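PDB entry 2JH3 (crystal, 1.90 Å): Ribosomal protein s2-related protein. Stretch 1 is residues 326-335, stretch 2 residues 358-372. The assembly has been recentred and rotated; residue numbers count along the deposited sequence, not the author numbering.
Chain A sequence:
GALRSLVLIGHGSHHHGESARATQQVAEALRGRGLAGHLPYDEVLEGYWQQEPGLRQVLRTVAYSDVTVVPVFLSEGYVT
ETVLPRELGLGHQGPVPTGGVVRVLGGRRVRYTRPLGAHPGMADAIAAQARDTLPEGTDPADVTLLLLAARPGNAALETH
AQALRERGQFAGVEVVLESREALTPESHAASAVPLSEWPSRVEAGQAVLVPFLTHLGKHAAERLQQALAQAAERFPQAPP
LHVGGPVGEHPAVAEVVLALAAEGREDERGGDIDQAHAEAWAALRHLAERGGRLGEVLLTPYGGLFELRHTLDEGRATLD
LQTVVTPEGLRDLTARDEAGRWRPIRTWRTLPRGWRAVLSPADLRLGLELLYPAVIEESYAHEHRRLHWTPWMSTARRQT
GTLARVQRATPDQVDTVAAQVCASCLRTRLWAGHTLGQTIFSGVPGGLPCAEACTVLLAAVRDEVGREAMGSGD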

# COMPACT_ATOMS: atom_id res chain seq x y z
N THR A 326 -23.77 11.99 8.42
CA THR A 326 -23.75 13.05 7.40
C THR A 326 -22.71 12.64 6.32
O THR A 326 -21.78 11.88 6.58
CB THR A 326 -23.29 14.44 7.97
OG1 THR A 326 -21.99 14.28 8.50
CG2 THR A 326 -24.17 14.89 9.09
N PRO A 327 -22.92 13.06 5.09
CA PRO A 327 -21.89 12.85 4.02
C PRO A 327 -20.55 13.41 4.36
O PRO A 327 -19.48 12.83 4.10
CB PRO A 327 -22.50 13.61 2.84
CG PRO A 327 -23.93 13.62 3.11
CD PRO A 327 -24.17 13.61 4.53
N GLU A 328 -20.56 14.55 5.04
CA GLU A 328 -19.31 15.22 5.39
C GLU A 328 -18.55 14.48 6.49
O GLU A 328 -17.29 14.47 6.50
CB GLU A 328 -19.59 16.68 5.82
CG GLU A 328 -20.12 17.64 4.74
CD GLU A 328 -21.67 17.59 4.49
OE1 GLU A 328 -22.36 16.76 5.09
OE2 GLU A 328 -22.20 18.44 3.71
N GLY A 329 -19.26 13.94 7.45
CA GLY A 329 -18.65 13.07 8.44
C GLY A 329 -17.99 11.81 7.88
O GLY A 329 -16.91 11.39 8.33
N LEU A 330 -18.72 11.16 6.99
CA LEU A 330 -18.19 10.01 6.24
C LEU A 330 -16.92 10.36 5.48
O LEU A 330 -15.95 9.60 5.53
CB LEU A 330 -19.24 9.52 5.27
CG LEU A 330 -18.90 8.40 4.27
CD1 LEU A 330 -18.32 7.23 5.01
CD2 LEU A 330 -20.10 7.99 3.52
N ARG A 331 -16.95 11.49 4.76
CA ARG A 331 -15.79 12.05 4.04
C ARG A 331 -14.54 12.30 4.94
O ARG A 331 -13.42 11.78 4.70
CB ARG A 331 -16.24 13.30 3.25
CG ARG A 331 -15.07 14.03 2.52
CD ARG A 331 -14.59 15.27 3.31
NE ARG A 331 -15.51 16.39 2.98
CZ ARG A 331 -16.13 17.18 3.84
NH1 ARG A 331 -15.94 17.14 5.14
NH2 ARG A 331 -16.93 18.09 3.38
N ASP A 332 -14.78 12.93 6.09
CA ASP A 332 -13.72 13.13 7.08
C ASP A 332 -13.16 11.79 7.59
O ASP A 332 -11.97 11.63 7.75
CB ASP A 332 -14.27 13.85 8.32
CG ASP A 332 -14.72 15.28 8.07
OD1 ASP A 332 -14.56 15.81 6.97
OD2 ASP A 332 -15.24 15.89 9.03
N LEU A 333 -14.01 10.82 7.90
CA LEU A 333 -13.52 9.59 8.45
C LEU A 333 -12.74 8.70 7.45
O LEU A 333 -11.91 7.84 7.86
CB LEU A 333 -14.64 8.77 9.07
CG LEU A 333 -14.69 8.56 10.60
CD1 LEU A 333 -14.23 9.78 11.44
CD2 LEU A 333 -16.13 8.09 11.00
N THR A 334 -12.95 8.91 6.18
CA THR A 334 -12.30 8.14 5.11
C THR A 334 -11.20 8.94 4.39
O THR A 334 -10.61 8.49 3.39
CB THR A 334 -13.37 7.67 4.10
OG1 THR A 334 -14.09 8.78 3.57
CG2 THR A 334 -14.35 6.69 4.76
N ALA A 335 -10.91 10.14 4.92
CA ALA A 335 -9.93 11.02 4.33
C ALA A 335 -8.47 10.53 4.55
O ALA A 335 -7.57 10.89 3.78
CB ALA A 335 -10.11 12.49 4.83
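Stretch 2 358-372: VLSPADLRLGLELLY

Stretch 2 packs on stretch 1 as one near-parallel helix against another, an almost wholly apolar contact keyed by a proline knob at the start of the shorter helix and bridged by a single water.

Stretch 2 enters as the end of a strand, V358 and L359, passes through S360 at the N-cap position, and then runs as a helix to L371. S360 OG accepts from D363 N at 3.2 Å, and T326 does the same job for the first helix, its OG1 taking G329 N at 2.9 Å. The two helices point the same way, their axes crossing at -20° and approaching to 8.5 Å. Although near-parallel, they are staggered: P327, in the first turn of its helix, lies beside G367, midway along the other, with the two CA atoms 4.1 Å apart. One turn on, R331 pairs with L371, CA to CA 5.5 Å.

The first rule is the knob. The side chain of P327 sits among D363, L366, G367 and L370, residues spaced i, i+3, i+4 and i+7 on the facing helix. Its CB lies 3.6 Å from G367 N and 3.9 Å from L366 CG, while its CD comes within 3.8 Å of D363 CG. At G367 the proline meets backbone; a CB there would point sideways, 4.3 Å from P327 CB, and would not block the proline. What a CB at G367 would clash with is its own stretch: it would fall 2.4 Å from L359 CD1.

The second rule is to extend the contact from the knob with leucines. L359, still on the strand, points toward stretch 1 and brings CD2 to 4.2 Å from P327 CD. L330, one turn after the proline, reaches the carbonyl of G367, CD2 to O 3.9 Å, and touches L371 more loosely, CD1 to CD1 4.4 Å. L370 is the most covered residue of stretch 2, with 73 Å² against stretch 1: its CD1 stands 4.1 Å from P327 CB, and its CB 3.9 Å from R331 CB. The arginine thus lends its aliphatic base to the contact, while its NH1 forms a salt bridge with D332 OD1 at 2.6 Å. L371 starts out sideways, but its end swings in, placing CD1 3.6 Å from T334 OG1, a hydroxyl that donates to L330 O at 2.8 Å.

No direct hydrogen bond joins the stretches. Instead water 1 donates to both P327 O, at 2.9 Å, and G367 O, at 2.7 Å, tying together the backbones of the closest-paired residues. The contact buries 523 Å², both sides summed.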

# COMPACT_ATOMS: atom_id res chain seq x y z
N VAL A 358 -24.70 6.05 8.52
CA VAL A 358 -26.14 5.84 8.32
C VAL A 358 -26.72 7.06 7.66
O VAL A 358 -26.70 8.14 8.23
CB VAL A 358 -26.84 5.49 9.63
CG1 VAL A 358 -28.38 5.43 9.46
CG2 VAL A 358 -26.37 4.16 10.13
N LEU A 359 -27.13 6.92 6.39
CA LEU A 359 -27.57 8.04 5.54
C LEU A 359 -29.04 7.90 5.07
O LEU A 359 -29.51 6.83 4.80
CB LEU A 359 -26.70 8.18 4.26
CG LEU A 359 -25.21 8.42 4.48
CD1 LEU A 359 -24.44 8.59 3.20
CD2 LEU A 359 -24.91 9.59 5.43
N SER A 360 -29.74 9.03 5.06
CA SER A 360 -31.03 9.11 4.49
C SER A 360 -30.91 8.98 2.98
O SER A 360 -29.82 9.20 2.41
CB SER A 360 -31.57 10.49 4.85
OG SER A 360 -30.89 11.47 4.11
N PRO A 361 -31.99 8.60 2.31
CA PRO A 361 -31.92 8.62 0.88
C PRO A 361 -31.51 9.92 0.23
O PRO A 361 -30.86 9.89 -0.85
CB PRO A 361 -33.38 8.27 0.45
CG PRO A 361 -33.81 7.38 1.52
CD PRO A 361 -33.26 7.98 2.78
N ALA A 362 -31.89 11.05 0.82
CA ALA A 362 -31.56 12.32 0.25
C ALA A 362 -30.06 12.55 0.33
O ALA A 362 -29.55 13.29 -0.44
CB ALA A 362 -32.29 13.49 1.00
N ASP A 363 -29.39 11.96 1.32
CA ASP A 363 -27.94 12.18 1.53
C ASP A 363 -27.09 11.12 0.81
O ASP A 363 -25.88 11.20 0.81
CB ASP A 363 -27.63 12.14 3.00
CG ASP A 363 -27.90 13.48 3.73
OD1 ASP A 363 -28.02 14.53 3.04
OD2 ASP A 363 -27.97 13.44 4.98
N LEU A 364 -27.68 10.06 0.28
CA LEU A 364 -26.89 8.96 -0.29
C LEU A 364 -25.94 9.37 -1.39
O LEU A 364 -24.76 8.96 -1.40
CB LEU A 364 -27.81 7.80 -0.82
CG LEU A 364 -27.14 6.47 -1.26
CD1 LEU A 364 -26.36 5.84 -0.18
CD2 LEU A 364 -28.26 5.47 -1.75
N ARG A 365 -26.43 10.18 -2.33
CA ARG A 365 -25.64 10.61 -3.45
C ARG A 365 -24.44 11.43 -3.01
O ARG A 365 -23.30 11.15 -3.41
CB ARG A 365 -26.48 11.42 -4.42
CG ARG A 365 -25.68 11.97 -5.59
CD ARG A 365 -26.53 12.49 -6.69
NE ARG A 365 -26.56 13.94 -6.89
CZ ARG A 365 -27.24 14.86 -6.19
NH1 ARG A 365 -27.94 14.58 -5.07
NH2 ARG A 365 -27.20 16.13 -6.59
N LEU A 366 -24.68 12.49 -2.21
CA LEU A 366 -23.52 13.27 -1.69
C LEU A 366 -22.57 12.41 -0.89
O LEU A 366 -21.41 12.55 -1.03
CB LEU A 366 -23.95 14.52 -0.91
CG LEU A 366 -22.81 15.52 -0.52
CD1 LEU A 366 -22.10 16.08 -1.72
CD2 LEU A 366 -23.39 16.66 0.37
N GLY A 367 -23.07 11.53 -0.05
CA GLY A 367 -22.28 10.58 0.63
C GLY A 367 -21.33 9.77 -0.20
O GLY A 367 -20.13 9.76 0.02
N LEU A 368 -21.88 9.20 -1.25
CA LEU A 368 -21.11 8.39 -2.18
C LEU A 368 -20.23 9.19 -3.10
O LEU A 368 -19.15 8.73 -3.41
CB LEU A 368 -22.07 7.50 -3.02
CG LEU A 368 -22.38 6.01 -2.74
CD1 LEU A 368 -21.59 5.31 -1.62
CD2 LEU A 368 -23.78 5.68 -2.63
N GLU A 369 -20.66 10.39 -3.49
CA GLU A 369 -19.83 11.28 -4.25
C GLU A 369 -18.62 11.83 -3.49
O GLU A 369 -17.55 11.99 -4.11
CB GLU A 369 -20.61 12.46 -4.81
CG GLU A 369 -19.82 13.12 -5.94
CD GLU A 369 -19.96 12.32 -7.23
OE1 GLU A 369 -21.09 12.37 -7.78
OE2 GLU A 369 -19.01 11.63 -7.67
N LEU A 370 -18.75 12.15 -2.20
CA LEU A 370 -17.60 12.54 -1.47
C LEU A 370 -16.66 11.34 -1.10
O LEU A 370 -15.48 11.55 -0.87
CB LEU A 370 -18.02 13.32 -0.20
CG LEU A 370 -18.77 14.66 -0.39
CD1 LEU A 370 -19.22 15.25 0.92
CD2 LEU A 370 -17.99 15.71 -1.27
N LEU A 371 -17.21 10.15 -0.93
CA LEU A 371 -16.48 8.97 -0.52
C LEU A 371 -15.63 8.42 -1.67
O LEU A 371 -14.44 8.11 -1.55
CB LEU A 371 -17.46 7.89 -0.12
CG LEU A 371 -16.82 6.51 0.21
CD1 LEU A 371 -15.95 6.53 1.38
CD2 LEU A 371 -17.93 5.52 0.49
N TYR A 372 -16.29 8.32 -2.82
CA TYR A 372 -15.65 7.81 -4.03
C TYR A 372 -16.00 8.69 -5.25
O TYR A 372 -16.77 8.31 -6.11
CB TYR A 372 -16.10 6.36 -4.32
CG TYR A 372 -15.48 5.18 -3.55
CD1 TYR A 372 -14.09 4.98 -3.54
CD2 TYR A 372 -16.27 4.24 -2.92
CE1 TYR A 372 -13.54 3.91 -2.91
CE2 TYR A 372 -15.72 3.14 -2.25
CZ TYR A 372 -14.33 2.95 -2.32
OH TYR A 372 -13.66 1.90 -1.67
O HOH W 1 -18.76 10.81 2.13